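Local coordinates for protein cadherin-23 (Mus musculus, PDB 5UZ8) that is a calcium-binding cell-adhesion protein of chained cadherin repeats that probably helps carry force in the hair-cell tip links used in hearing, at residues A[12-17]-A[101-106]; A[19-24]-A[107-112]; A[47-52]-A[84-89]; A[57-62]-A[69-74]; A[145-150]-A[192-197]. One frame throughout, in Å; residues are numbered along the deposited sequence. Where two conformers were deposited one is given.

Interaction 1: A[12-17]-A[101-106]; sequences ITYYTE and PVYLEI
Tyr-14 and Tyr-103 form an offset edge-to-face pair where strand 15-20 joins strand 97-107 in parallel, an edge pairing of the cadherin Greek-key beta sandwich. The edge of Tyr-103, led by CD2 and CE2, is directed at the face of Tyr-14, ring centroids 5.4 Å apart and planes at 75°. Tyr-14 CG stands between backbone N and carbonyl carbon (chi1 59°). An alanine in place of Tyr-103 removes this edge, and the Tyr-14 ring would probably be freer to turn. On the other face of the sheet, Tyr-15 CB meets Val-102 CG2 at 4.1 Å and Glu-17 CB meets Leu-104 CD2 at 3.8 Å; Tyr-15 OH bonds to Lys-8 O. Backbone bonds join Tyr-15 N to Pro-101 O, Tyr-103 N to Tyr-15 O and Glu-105 N to Glu-17 O; Glu-17 N to Tyr-103 O is weak. Thr-16 OG1, anti to backbone N (chi1 -170°), donates to that same Tyr-103 O at 2.6 Å and accepts from a water that also donates to Glu-105 OE1.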
# COMPACT_ATOMS: atom_id res chain seq x y z
N ILE A 12 -13.54 52.41 10.00
CA ILE A 12 -13.27 51.03 9.66
C ILE A 12 -14.56 50.39 9.10
O ILE A 12 -15.63 50.54 9.69
CB ILE A 12 -12.72 50.23 10.88
CG1 ILE A 12 -12.31 48.82 10.50
CG2 ILE A 12 -13.70 50.18 12.03
CD1 ILE A 12 -11.15 48.77 9.53
N THR A 13 -14.44 49.72 7.95
CA THR A 13 -15.63 49.20 7.25
C THR A 13 -16.07 47.86 7.82
O THR A 13 -17.26 47.62 7.95
CB THR A 13 -15.37 49.02 5.75
OG1 THR A 13 -14.19 48.24 5.56
CG2 THR A 13 -15.23 50.36 5.09
N TYR A 14 -15.09 47.00 8.13
CA TYR A 14 -15.30 45.70 8.77
C TYR A 14 -13.99 45.28 9.43
O TYR A 14 -12.93 45.81 9.09
CB TYR A 14 -15.73 44.63 7.74
CG TYR A 14 -14.72 44.42 6.63
CD1 TYR A 14 -13.59 43.61 6.82
CD2 TYR A 14 -14.89 45.00 5.36
CE1 TYR A 14 -12.65 43.43 5.80
CE2 TYR A 14 -13.96 44.79 4.35
CZ TYR A 14 -12.85 44.01 4.59
OH TYR A 14 -11.89 43.80 3.62
N TYR A 15 -14.07 44.33 10.36
CA TYR A 15 -12.89 43.72 10.96
C TYR A 15 -12.61 42.33 10.40
O TYR A 15 -13.53 41.60 10.04
CB TYR A 15 -13.06 43.57 12.46
CG TYR A 15 -13.18 44.85 13.25
CD1 TYR A 15 -12.06 45.61 13.56
CD2 TYR A 15 -14.41 45.26 13.76
CE1 TYR A 15 -12.17 46.77 14.33
CE2 TYR A 15 -14.53 46.41 14.52
CZ TYR A 15 -13.42 47.17 14.80
OH TYR A 15 -13.54 48.31 15.58
N THR A 16 -11.34 41.96 10.34
CA THR A 16 -10.99 40.61 9.99
C THR A 16 -9.74 40.15 10.76
O THR A 16 -8.89 40.96 11.15
CB THR A 16 -10.82 40.45 8.47
OG1 THR A 16 -10.71 39.05 8.14
CG2 THR A 16 -9.56 41.21 7.96
N GLU A 17 -9.66 38.84 10.98
CA GLU A 17 -8.52 38.24 11.63
C GLU A 17 -8.47 36.77 11.16
O GLU A 17 -9.51 36.16 10.90
CB GLU A 17 -8.74 38.35 13.14
CG GLU A 17 -7.55 38.53 14.04
CD GLU A 17 -6.73 39.78 13.79
OE1 GLU A 17 -7.13 40.92 14.12
OE2 GLU A 17 -5.62 39.59 13.30
N PRO A 101 -19.58 44.40 10.72
CA PRO A 101 -19.29 43.00 10.50
C PRO A 101 -17.89 42.60 10.89
O PRO A 101 -16.93 43.41 10.79
CB PRO A 101 -19.48 42.80 8.98
CG PRO A 101 -19.90 44.10 8.43
CD PRO A 101 -19.70 45.15 9.45
N VAL A 102 -17.78 41.34 11.30
CA VAL A 102 -16.50 40.70 11.55
C VAL A 102 -16.41 39.44 10.69
O VAL A 102 -17.38 38.68 10.59
CB VAL A 102 -16.27 40.37 13.04
CG1 VAL A 102 -14.91 39.70 13.24
CG2 VAL A 102 -16.33 41.63 13.89
N TYR A 103 -15.24 39.25 10.09
CA TYR A 103 -14.98 38.08 9.24
C TYR A 103 -13.71 37.38 9.77
O TYR A 103 -12.60 37.88 9.55
CB TYR A 103 -14.81 38.47 7.78
CG TYR A 103 -15.95 39.29 7.17
CD1 TYR A 103 -17.15 38.69 6.82
CD2 TYR A 103 -15.80 40.64 6.92
CE1 TYR A 103 -18.19 39.43 6.26
CE2 TYR A 103 -16.84 41.39 6.39
CZ TYR A 103 -18.02 40.79 6.05
OH TYR A 103 -19.02 41.54 5.47
N LEU A 104 -13.87 36.24 10.44
CA LEU A 104 -12.73 35.48 10.90
C LEU A 104 -12.39 34.40 9.89
O LEU A 104 -13.22 33.53 9.58
CB LEU A 104 -12.96 34.88 12.30
CG LEU A 104 -13.32 35.85 13.40
CD1 LEU A 104 -13.58 35.06 14.69
CD2 LEU A 104 -12.25 36.90 13.59
N GLU A 105 -11.17 34.46 9.38
CA GLU A 105 -10.68 33.59 8.31
C GLU A 105 -10.04 32.37 8.96
O GLU A 105 -9.01 32.48 9.61
CB GLU A 105 -9.65 34.35 7.48
CG GLU A 105 -9.03 33.60 6.30
CD GLU A 105 -8.16 34.52 5.45
OE1 GLU A 105 -7.86 35.65 5.86
OE2 GLU A 105 -7.79 34.12 4.35
N ILE A 106 -10.69 31.22 8.83
CA ILE A 106 -10.16 30.02 9.46
C ILE A 106 -8.97 29.49 8.64
O ILE A 106 -9.02 29.45 7.40
CB ILE A 106 -11.26 28.95 9.67
CG1 ILE A 106 -12.47 29.54 10.41
CG2 ILE A 106 -10.73 27.77 10.46
CD1 ILE A 106 -12.09 30.31 11.65
O HOH W 1 -8.38 37.73 7.81

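Interaction 2: A[19-24]-A[107-112]; sequences VLEGAT and VDINDN. With CA (calcium ion), chain J; CA (calcium ion), chain K; CA (calcium ion), chain I.
Glu-21 and Asp-111 reach toward each other tip to tip and share two calcium ions, each carboxylate giving one oxygen to each metal. The first ion is held by Glu-21 OE1 at 2.3 Å, together with Asp-108 OD1, Ile-109 O and Asp-111 OD1; Glu-77 and Asp-144 complete its shell. The second takes Glu-21 OE2 and Asp-111 OD2, both at 2.4 Å, two waters, and ligands from Asp-75 and Glu-77. Asn-110 OD1 and Asn-112 O turn instead to a third calcium ion. Ile-109 N donates a hydrogen bond of 2.9 Å to Glu-21 OE1, on its anti lone pair, so metal and amide grip this oxygen together. Tyr-76 is a further polar partner of Glu-21, and Ser-145 of Asp-108. Backbone bonds from Val-107 N to Val-19 O and from Glu-21 N to Val-107 O continue the parallel pairing up to the site. Apolar contact is modest: Leu-20 CD2 touches Val-107 CG1 at 3.8 Å, and Ile-109 CG1 lies 3.7 Å from Glu-21 CG. Residues 108-112 form the Asp-X-Asn-Asp-Asn linker of cadherins; the close-set carboxylates of Glu-21, Asp-108 and Asp-111 would probably repel one another without calcium, consistent with a linker stiffened by the metal.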
# COMPACT_ATOMS: atom_id res chain seq x y z
N VAL A 19 -7.68 32.85 12.14
CA VAL A 19 -7.78 32.00 13.32
C VAL A 19 -7.37 30.60 12.90
O VAL A 19 -7.93 30.05 11.95
CB VAL A 19 -9.22 31.96 13.84
CG1 VAL A 19 -9.38 30.96 14.97
CG2 VAL A 19 -9.65 33.36 14.29
N LEU A 20 -6.44 30.01 13.63
CA LEU A 20 -6.07 28.60 13.35
C LEU A 20 -7.19 27.70 13.79
O LEU A 20 -7.69 27.80 14.92
CB LEU A 20 -4.82 28.19 14.10
CG LEU A 20 -3.54 28.96 13.80
CD1 LEU A 20 -2.46 28.57 14.80
CD2 LEU A 20 -3.08 28.68 12.38
N GLU A 21 -7.60 26.79 12.91
CA GLU A 21 -8.52 25.75 13.36
C GLU A 21 -7.96 25.04 14.60
O GLU A 21 -6.75 24.94 14.77
CB GLU A 21 -8.84 24.75 12.26
CG GLU A 21 -7.68 23.89 11.84
CD GLU A 21 -8.09 22.71 10.99
OE1 GLU A 21 -7.31 22.33 10.07
OE2 GLU A 21 -9.18 22.15 11.25
N GLY A 22 -8.85 24.64 15.49
CA GLY A 22 -8.46 23.97 16.71
C GLY A 22 -8.13 24.88 17.88
O GLY A 22 -7.80 24.36 18.96
N ALA A 23 -8.20 26.20 17.69
CA ALA A 23 -7.97 27.15 18.77
C ALA A 23 -8.86 26.75 19.94
O ALA A 23 -10.09 26.54 19.79
CB ALA A 23 -8.33 28.55 18.30
N THR A 24 -8.25 26.60 21.10
CA THR A 24 -8.98 26.06 22.26
C THR A 24 -10.00 27.08 22.81
O THR A 24 -9.79 28.29 22.71
CB THR A 24 -8.01 25.62 23.38
OG1 THR A 24 -7.05 26.65 23.62
CG2 THR A 24 -7.29 24.34 23.00
N VAL A 107 -7.91 29.08 9.33
CA VAL A 107 -6.66 28.64 8.69
C VAL A 107 -6.53 27.15 8.91
O VAL A 107 -6.64 26.66 10.04
CB VAL A 107 -5.47 29.35 9.32
CG1 VAL A 107 -4.16 28.85 8.72
CG2 VAL A 107 -5.61 30.85 9.13
N ASP A 108 -6.31 26.43 7.81
CA ASP A 108 -6.12 24.98 7.85
C ASP A 108 -4.82 24.65 8.56
O ASP A 108 -3.77 25.27 8.29
CB ASP A 108 -6.06 24.48 6.39
CG ASP A 108 -5.91 22.97 6.24
OD1 ASP A 108 -6.50 22.19 7.04
OD2 ASP A 108 -5.26 22.57 5.23
N ILE A 109 -4.86 23.65 9.43
CA ILE A 109 -3.65 23.00 9.95
C ILE A 109 -3.61 21.55 9.48
O ILE A 109 -4.63 20.99 9.06
CB ILE A 109 -3.53 23.08 11.51
CG1 ILE A 109 -4.47 22.09 12.19
CG2 ILE A 109 -3.74 24.51 12.01
CD1 ILE A 109 -4.47 22.13 13.72
N ASN A 110 -2.44 20.93 9.53
CA ASN A 110 -2.27 19.60 9.04
C ASN A 110 -2.66 18.59 10.12
O ASN A 110 -1.80 17.91 10.71
CB ASN A 110 -0.84 19.36 8.54
CG ASN A 110 -0.70 18.05 7.80
OD1 ASN A 110 -1.68 17.54 7.28
ND2 ASN A 110 0.50 17.50 7.75
N ASP A 111 -3.97 18.46 10.32
CA ASP A 111 -4.52 17.59 11.37
C ASP A 111 -5.18 16.30 10.85
O ASP A 111 -5.77 15.56 11.65
CB ASP A 111 -5.44 18.37 12.34
CG ASP A 111 -6.65 19.03 11.66
OD1 ASP A 111 -6.69 19.23 10.42
OD2 ASP A 111 -7.56 19.46 12.41
N ASN A 112 -5.08 16.02 9.56
CA ASN A 112 -5.57 14.76 9.01
C ASN A 112 -4.43 13.98 8.34
O ASN A 112 -3.65 14.55 7.57
CB ASN A 112 -6.70 14.99 8.02
CG ASN A 112 -7.97 15.48 8.71
OD1 ASN A 112 -8.77 14.66 9.17
ND2 ASN A 112 -8.10 16.80 8.87
CA CA J . -7.02 20.60 8.52
CA CA K . -9.60 19.78 11.28
CA CA I . -2.90 15.99 5.95
O HOH W 2 -9.97 17.46 11.09
O HOH W 3 -10.55 19.52 13.53

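Interaction 3: A[47-52]-A[84-89]; sequences YTLLDL and FTVRAS
Segments 47-52 and 84-89 run antiparallel, their axes 4.6 Å apart at closest approach with directions 153° apart, and Thr-48 with Arg-87 and Leu-50 with Thr-85 are the hydrogen-bonded pairs, each joined by two N-H to O bonds. Asp-51, with a positive phi of 55°, slips in an extra residue, so that Leu-52 rather than Asp-51 lies nearest Phe-84. Tyr-47, Leu-49, Val-86 and Ala-88 share one largely apolar face, and Phe-84 and Leu-52 join them at its end. Leu-49 and Val-86 lie side by side, CD2 of the leucine 3.8 Å from CG2 of the valine, and the same Leu-49 methyl lies 4.0 Å from Phe-84 CE2. Tyr-47 meets Val-86 CG1 at the edge of its ring, near the ring plane, through CD2, and its CE2 touches Ala-88 CB at 4.1 Å; its hydroxyl is bonded to Ala-34 N. This face packs against Val-58, Leu-60, Phe-7 and Val-32 of the facing sheet. On the other face, Leu-50 packs beside Thr-85, and Thr-48 OG1 lies 3.4 Å from Arg-87 CB. A water joins that hydroxyl to Arg-87 O. The arginine, extended from CG to NE, carries its guanidinium away to a salt bridge with Glu-99. The pairing is thus amphipathic: carbon closes the inside of the cadherin sandwich, while hydroxyls, charge and water share the outer face with Leu-50.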
# COMPACT_ATOMS: atom_id res chain seq x y z
N TYR A 47 -21.17 45.91 24.57
CA TYR A 47 -20.95 45.14 23.35
C TYR A 47 -21.80 43.89 23.40
O TYR A 47 -21.84 43.20 24.41
CB TYR A 47 -19.48 44.72 23.19
CG TYR A 47 -18.52 45.88 23.10
CD1 TYR A 47 -18.03 46.48 24.24
CD2 TYR A 47 -18.12 46.39 21.86
CE1 TYR A 47 -17.18 47.57 24.18
CE2 TYR A 47 -17.27 47.47 21.78
CZ TYR A 47 -16.78 48.05 22.93
OH TYR A 47 -15.92 49.11 22.85
N THR A 48 -22.47 43.62 22.28
CA THR A 48 -23.12 42.33 22.06
C THR A 48 -22.74 41.82 20.66
O THR A 48 -22.30 42.60 19.79
CB THR A 48 -24.65 42.46 22.16
OG1 THR A 48 -25.12 43.45 21.22
CG2 THR A 48 -25.08 42.87 23.57
N LEU A 49 -22.91 40.51 20.45
CA LEU A 49 -22.72 39.86 19.16
C LEU A 49 -24.06 39.44 18.56
O LEU A 49 -24.96 38.97 19.31
CB LEU A 49 -21.85 38.62 19.31
CG LEU A 49 -20.46 38.87 19.91
CD1 LEU A 49 -19.62 37.61 19.72
CD2 LEU A 49 -19.76 40.06 19.27
N LEU A 50 -24.20 39.61 17.24
CA LEU A 50 -25.40 39.26 16.49
C LEU A 50 -25.10 38.44 15.26
O LEU A 50 -24.01 38.51 14.71
CB LEU A 50 -26.13 40.52 16.02
CG LEU A 50 -26.63 41.43 17.11
CD1 LEU A 50 -27.04 42.77 16.52
CD2 LEU A 50 -27.80 40.78 17.82
N ASP A 51 -26.08 37.66 14.82
CA ASP A 51 -26.02 37.00 13.53
C ASP A 51 -24.77 36.14 13.36
O ASP A 51 -24.05 36.25 12.35
CB ASP A 51 -26.15 38.03 12.39
CG ASP A 51 -27.54 38.62 12.28
OD1 ASP A 51 -28.56 37.91 12.53
OD2 ASP A 51 -27.65 39.80 11.90
N LEU A 52 -24.53 35.28 14.34
CA LEU A 52 -23.37 34.38 14.26
C LEU A 52 -23.59 33.36 13.17
O LEU A 52 -24.54 32.58 13.23
CB LEU A 52 -23.10 33.67 15.58
CG LEU A 52 -22.28 34.51 16.58
CD1 LEU A 52 -23.05 35.76 16.97
CD2 LEU A 52 -21.98 33.64 17.78
N PHE A 84 -19.83 37.34 11.94
CA PHE A 84 -20.79 37.84 12.89
C PHE A 84 -20.76 39.36 12.88
O PHE A 84 -19.96 39.98 12.18
CB PHE A 84 -20.55 37.28 14.31
CG PHE A 84 -19.18 37.51 14.83
CD1 PHE A 84 -18.12 36.67 14.46
CD2 PHE A 84 -18.91 38.58 15.68
CE1 PHE A 84 -16.86 36.87 14.96
CE2 PHE A 84 -17.63 38.79 16.17
CZ PHE A 84 -16.60 37.93 15.81
N THR A 85 -21.66 39.93 13.65
CA THR A 85 -21.80 41.35 13.79
C THR A 85 -21.52 41.71 15.24
O THR A 85 -22.02 41.04 16.15
CB THR A 85 -23.23 41.74 13.45
OG1 THR A 85 -23.44 41.51 12.06
CG2 THR A 85 -23.51 43.18 13.75
N VAL A 86 -20.77 42.79 15.45
CA VAL A 86 -20.60 43.36 16.77
C VAL A 86 -21.47 44.61 16.86
O VAL A 86 -21.44 45.44 15.95
CB VAL A 86 -19.14 43.77 17.04
CG1 VAL A 86 -19.04 44.38 18.42
CG2 VAL A 86 -18.19 42.58 16.94
N ARG A 87 -22.28 44.69 17.91
CA ARG A 87 -23.09 45.88 18.21
C ARG A 87 -22.48 46.56 19.41
O ARG A 87 -22.29 45.91 20.43
CB ARG A 87 -24.53 45.49 18.52
CG ARG A 87 -25.48 46.65 18.78
CD ARG A 87 -26.90 46.16 19.05
NE ARG A 87 -27.80 47.24 19.47
CZ ARG A 87 -28.46 48.06 18.64
NH1 ARG A 87 -28.31 47.97 17.31
NH2 ARG A 87 -29.25 49.01 19.13
N ALA A 88 -22.19 47.86 19.29
CA ALA A 88 -21.67 48.67 20.37
C ALA A 88 -22.76 49.71 20.68
O ALA A 88 -23.09 50.51 19.81
CB ALA A 88 -20.40 49.37 19.92
N SER A 89 -23.36 49.64 21.87
CA SER A 89 -24.50 50.49 22.23
C SER A 89 -24.11 51.34 23.43
O SER A 89 -23.46 50.84 24.34
CB SER A 89 -25.71 49.62 22.58
OG SER A 89 -26.83 50.45 22.91
O HOH W 4 -24.82 46.16 22.27
O HOH W 5 -26.02 41.55 11.38

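Interaction 4: A[57-62]-A[69-74]; sequences YVQLED and IANRTV
Tyr-57 CG stands anti to the carbonyl carbon (chi1 -58°), from where the ring runs beside residues 72-74, while Gln-59 and Ile-69 both place their gamma carbon, CG and CG1, between backbone N and carbonyl carbon (66° and 67°), which brings these two carbons within 3.8 Å of each other. The Tyr-57 ring meets carbonyls at its edge, near the ring plane, CD1 at 3.6 Å from Arg-72 O and CE1 at 3.5 Å from Thr-73 O. Val-74 CG2 sits over one face, and Val-79 and Leu-82 also touch the side chain. An alanine in place of Tyr-57 would probably open a gap over Val-74 and leave the carbonyls of Arg-72 and Thr-73 without the ring edge beside them. Gln-59 OE1 comes 3.1 Å from Asn-71 CG, with the two amides nearly perpendicular, but no hydrogen bond joins them. Asn-71 ND2 donates instead to a water that in turn donates to Val-58 O. A second water donates to both Tyr-57 O and Arg-72 O. Asn-71 N also donates to Tyr-57 O, at 2.9 Å, from well above the carbonyl plane. Gln-59 and Ile-69 exchange two backbone bonds. The contact takes in the beta hairpin of strands 58-60 and 66-70 and the chain just beyond it; strand 58-60 is an outermost strand of the antiparallel sheet of the cadherin sandwich.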
# COMPACT_ATOMS: atom_id res chain seq x y z
N TYR A 57 -19.35 29.23 17.86
CA TYR A 57 -17.91 29.23 17.88
C TYR A 57 -17.24 30.43 18.53
O TYR A 57 -16.01 30.37 18.80
CB TYR A 57 -17.33 29.05 16.48
CG TYR A 57 -17.77 27.76 15.80
CD1 TYR A 57 -17.06 26.56 15.99
CD2 TYR A 57 -18.84 27.75 14.94
CE1 TYR A 57 -17.44 25.40 15.35
CE2 TYR A 57 -19.24 26.58 14.31
CZ TYR A 57 -18.53 25.42 14.51
OH TYR A 57 -18.91 24.28 13.88
N VAL A 58 -17.99 31.51 18.78
CA VAL A 58 -17.44 32.74 19.32
C VAL A 58 -18.35 33.36 20.36
O VAL A 58 -19.57 33.16 20.36
CB VAL A 58 -17.19 33.79 18.20
CG1 VAL A 58 -16.44 33.20 17.04
CG2 VAL A 58 -18.50 34.37 17.70
N GLN A 59 -17.74 34.10 21.29
CA GLN A 59 -18.50 34.87 22.25
C GLN A 59 -17.63 36.00 22.78
O GLN A 59 -16.40 35.92 22.75
CB GLN A 59 -18.96 33.98 23.42
CG GLN A 59 -17.81 33.46 24.27
CD GLN A 59 -18.26 32.36 25.19
OE1 GLN A 59 -18.54 31.26 24.73
NE2 GLN A 59 -18.36 32.64 26.49
N LEU A 60 -18.28 37.04 23.28
CA LEU A 60 -17.55 38.12 23.94
C LEU A 60 -17.08 37.55 25.27
O LEU A 60 -17.84 36.83 25.90
CB LEU A 60 -18.44 39.34 24.17
CG LEU A 60 -18.68 40.11 22.85
CD1 LEU A 60 -19.91 41.00 22.96
CD2 LEU A 60 -17.46 40.96 22.53
N GLU A 61 -15.86 37.85 25.69
CA GLU A 61 -15.46 37.52 27.07
C GLU A 61 -16.43 38.12 28.09
O GLU A 61 -16.93 37.41 29.00
CB GLU A 61 -14.05 37.98 27.35
CG GLU A 61 -13.53 37.56 28.72
CD GLU A 61 -12.04 37.75 28.77
OE1 GLU A 61 -11.30 36.77 28.51
OE2 GLU A 61 -11.63 38.93 28.91
N ASP A 62 -16.71 39.42 27.92
CA ASP A 62 -17.64 40.18 28.74
C ASP A 62 -18.30 41.29 27.92
O ASP A 62 -17.68 41.80 26.97
CB ASP A 62 -16.86 40.83 29.89
CG ASP A 62 -17.75 41.30 31.04
OD1 ASP A 62 -18.23 40.43 31.80
OD2 ASP A 62 -17.99 42.52 31.16
N ILE A 69 -13.64 35.69 22.13
CA ILE A 69 -12.93 34.45 22.41
C ILE A 69 -13.64 33.25 21.80
O ILE A 69 -14.84 33.30 21.47
CB ILE A 69 -12.73 34.24 23.93
CG1 ILE A 69 -14.09 33.98 24.63
CG2 ILE A 69 -12.01 35.43 24.54
CD1 ILE A 69 -14.03 33.80 26.14
N ALA A 70 -12.89 32.17 21.64
CA ALA A 70 -13.43 30.91 21.17
C ALA A 70 -14.42 30.28 22.18
O ALA A 70 -14.15 30.21 23.39
CB ALA A 70 -12.29 29.94 20.84
N ASN A 71 -15.55 29.82 21.65
CA ASN A 71 -16.52 29.01 22.34
C ASN A 71 -16.25 27.56 21.94
O ASN A 71 -15.31 26.98 22.47
CB ASN A 71 -17.95 29.52 22.08
CG ASN A 71 -19.00 28.77 22.86
OD1 ASN A 71 -18.70 27.91 23.70
ND2 ASN A 71 -20.27 29.12 22.63
N ARG A 72 -17.04 26.97 21.05
CA ARG A 72 -16.67 25.67 20.51
C ARG A 72 -15.41 25.83 19.65
O ARG A 72 -15.19 26.88 19.03
CB ARG A 72 -17.81 25.04 19.73
CG ARG A 72 -18.94 24.63 20.64
CD ARG A 72 -20.19 24.24 19.89
NE ARG A 72 -21.21 23.83 20.84
CZ ARG A 72 -21.94 24.64 21.59
NH1 ARG A 72 -21.82 25.98 21.49
NH2 ARG A 72 -22.82 24.10 22.44
N THR A 73 -14.59 24.79 19.64
CA THR A 73 -13.45 24.78 18.71
C THR A 73 -13.93 24.58 17.28
O THR A 73 -14.85 23.83 17.02
CB THR A 73 -12.44 23.68 19.03
OG1 THR A 73 -13.12 22.41 19.05
CG2 THR A 73 -11.80 23.97 20.35
N VAL A 74 -13.29 25.30 16.37
CA VAL A 74 -13.66 25.28 14.96
C VAL A 74 -12.75 24.30 14.20
O VAL A 74 -11.57 24.13 14.54
CB VAL A 74 -13.60 26.69 14.35
CG1 VAL A 74 -12.17 27.18 14.15
CG2 VAL A 74 -14.39 26.78 13.07
O HOH W 6 -13.86 28.76 17.80
O HOH W 7 -21.11 31.00 20.43

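Interaction 5: A[145-150]-A[192-197]; sequences SGNFAL and KDNPGD. With CA (calcium ion), chain I.
Phe-148 sets one edge of its ring beside the amide of Asn-194, CD1 lying 3.5 Å from OD1 and CE1 3.6 Å from ND2. The two side chains point the same way with their planes 88° apart, and Asn-194 CG lies in the plane of the ring. The amide is held at both ends. Its OD1 accepts from Asn-147 ND2 at 2.9 Å, while its ND2 donates to Asp-197 OD2 at 2.8 Å and also to Asn-201 O. Asn-147 ND2 spends its other hydrogen on Pro-195 O, again at 2.9 Å; both acceptors lie close to the asparagine's amide plane and are met on a lone pair, which fixes the rotation of that group. Next to this network is one of the calcium sites at a junction of cadherin repeats. Phe-148 gives its carbonyl oxygen to the ion at 2.4 Å and Asp-193 its OD2 at 2.3 Å, alongside Asn-110, Asn-112, Asp-142 and Asp-144. Asp-193 has CG between its backbone N and carbonyl carbon (chi1 71°), and its OD1 accepts from Arg-203 N. The Phe-148 carbonyl comes from a short 3-10 turn, residues 147-149, facing the type II turn that runs from Asn-194 to Asp-197. Asn-194 N makes two weak bonds, to Asn-147 O in this turn and to Leu-150 O just after it, and Leu-150 CB rests against Pro-195 CD at 3.8 Å.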
# COMPACT_ATOMS: atom_id res chain seq x y z
N SER A 145 -6.23 20.63 3.17
CA SER A 145 -6.20 21.44 1.97
C SER A 145 -4.76 21.80 1.58
O SER A 145 -3.84 21.76 2.39
CB SER A 145 -7.06 22.68 2.17
OG SER A 145 -8.44 22.26 2.33
N GLY A 146 -4.60 22.13 0.31
CA GLY A 146 -3.32 22.60 -0.18
C GLY A 146 -2.23 21.57 0.08
O GLY A 146 -2.47 20.40 -0.10
N ASN A 147 -1.05 22.03 0.45
CA ASN A 147 0.12 21.13 0.64
C ASN A 147 -0.12 20.06 1.69
O ASN A 147 0.38 18.94 1.57
CB ASN A 147 1.40 21.88 0.98
CG ASN A 147 2.62 21.21 0.40
OD1 ASN A 147 2.75 21.20 -0.83
ND2 ASN A 147 3.50 20.65 1.23
N PHE A 148 -0.91 20.40 2.71
CA PHE A 148 -1.25 19.47 3.76
C PHE A 148 -2.06 18.26 3.30
O PHE A 148 -2.19 17.29 4.06
CB PHE A 148 -2.01 20.22 4.86
CG PHE A 148 -1.22 21.28 5.56
CD1 PHE A 148 0.19 21.25 5.62
CD2 PHE A 148 -1.88 22.26 6.28
CE1 PHE A 148 0.89 22.21 6.32
CE2 PHE A 148 -1.19 23.21 7.00
CZ PHE A 148 0.21 23.20 7.02
N ALA A 149 -2.62 18.32 2.09
CA ALA A 149 -3.40 17.19 1.53
C ALA A 149 -2.74 16.57 0.28
O ALA A 149 -3.35 15.67 -0.35
CB ALA A 149 -4.81 17.65 1.21
N LEU A 150 -1.54 17.02 -0.08
CA LEU A 150 -0.78 16.40 -1.14
C LEU A 150 -0.08 15.19 -0.56
O LEU A 150 0.47 15.28 0.53
CB LEU A 150 0.24 17.35 -1.73
CG LEU A 150 -0.35 18.57 -2.44
CD1 LEU A 150 0.77 19.38 -3.09
CD2 LEU A 150 -1.35 18.10 -3.50
N LYS A 192 2.51 9.72 2.66
CA LYS A 192 3.00 10.77 3.55
C LYS A 192 2.58 12.12 2.95
O LYS A 192 2.82 12.41 1.77
CB LYS A 192 4.51 10.65 3.72
CG LYS A 192 5.17 11.65 4.64
CD LYS A 192 6.71 11.48 4.66
CE LYS A 192 7.16 10.09 5.00
NZ LYS A 192 8.63 10.02 5.30
N ASP A 193 1.92 12.94 3.75
CA ASP A 193 1.41 14.20 3.26
C ASP A 193 2.45 15.31 3.36
O ASP A 193 3.58 15.06 3.77
CB ASP A 193 0.07 14.55 3.96
CG ASP A 193 0.23 14.95 5.40
OD1 ASP A 193 1.37 15.25 5.85
OD2 ASP A 193 -0.81 15.00 6.08
N ASN A 194 2.07 16.53 2.98
CA ASN A 194 2.82 17.76 3.22
C ASN A 194 4.26 17.72 2.69
O ASN A 194 5.23 17.92 3.44
CB ASN A 194 2.76 18.13 4.74
CG ASN A 194 3.23 19.55 5.04
OD1 ASN A 194 3.28 20.42 4.16
ND2 ASN A 194 3.58 19.79 6.32
N PRO A 195 4.41 17.39 1.39
CA PRO A 195 5.75 17.21 0.85
C PRO A 195 6.63 18.45 0.97
O PRO A 195 6.16 19.58 0.91
CB PRO A 195 5.48 16.79 -0.63
CG PRO A 195 4.15 17.42 -0.93
CD PRO A 195 3.37 17.27 0.36
N GLY A 196 7.91 18.21 1.22
CA GLY A 196 8.89 19.25 1.33
C GLY A 196 9.01 19.87 2.72
O GLY A 196 9.98 20.56 2.99
N ASP A 197 8.04 19.65 3.60
CA ASP A 197 8.09 20.28 4.93
C ASP A 197 8.97 19.39 5.83
O ASP A 197 9.41 18.29 5.42
CB ASP A 197 6.65 20.45 5.47
CG ASP A 197 6.51 21.53 6.58
OD1 ASP A 197 7.52 21.99 7.14
OD2 ASP A 197 5.35 21.90 6.90
CA CA I . -2.90 15.99 5.95

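Interactions 1 and 3 belong to one mixed sheet, at its two edges: strands 97-107 and 81-89 lie between, and Val-102 of one packs on Val-86 of the other. Interaction 4 lies in the facing sheet, and its Val-58 and Leu-60 meet Leu-49 and Leu-52 across the core. Interaction 1 is the surface contact, with tyrosine rings and a threonine hydroxyl toward its outer side, whereas interactions 3 and 4 each turn one side to the apolar interior. Interaction 2 extends the strand pairing of interaction 1 into the linker, where metal ligation largely takes over from packing. Interaction 5 belongs to the next cadherin domain, yet shares a calcium ion with interaction 2, and Asn-110 and Asp-193 meet there.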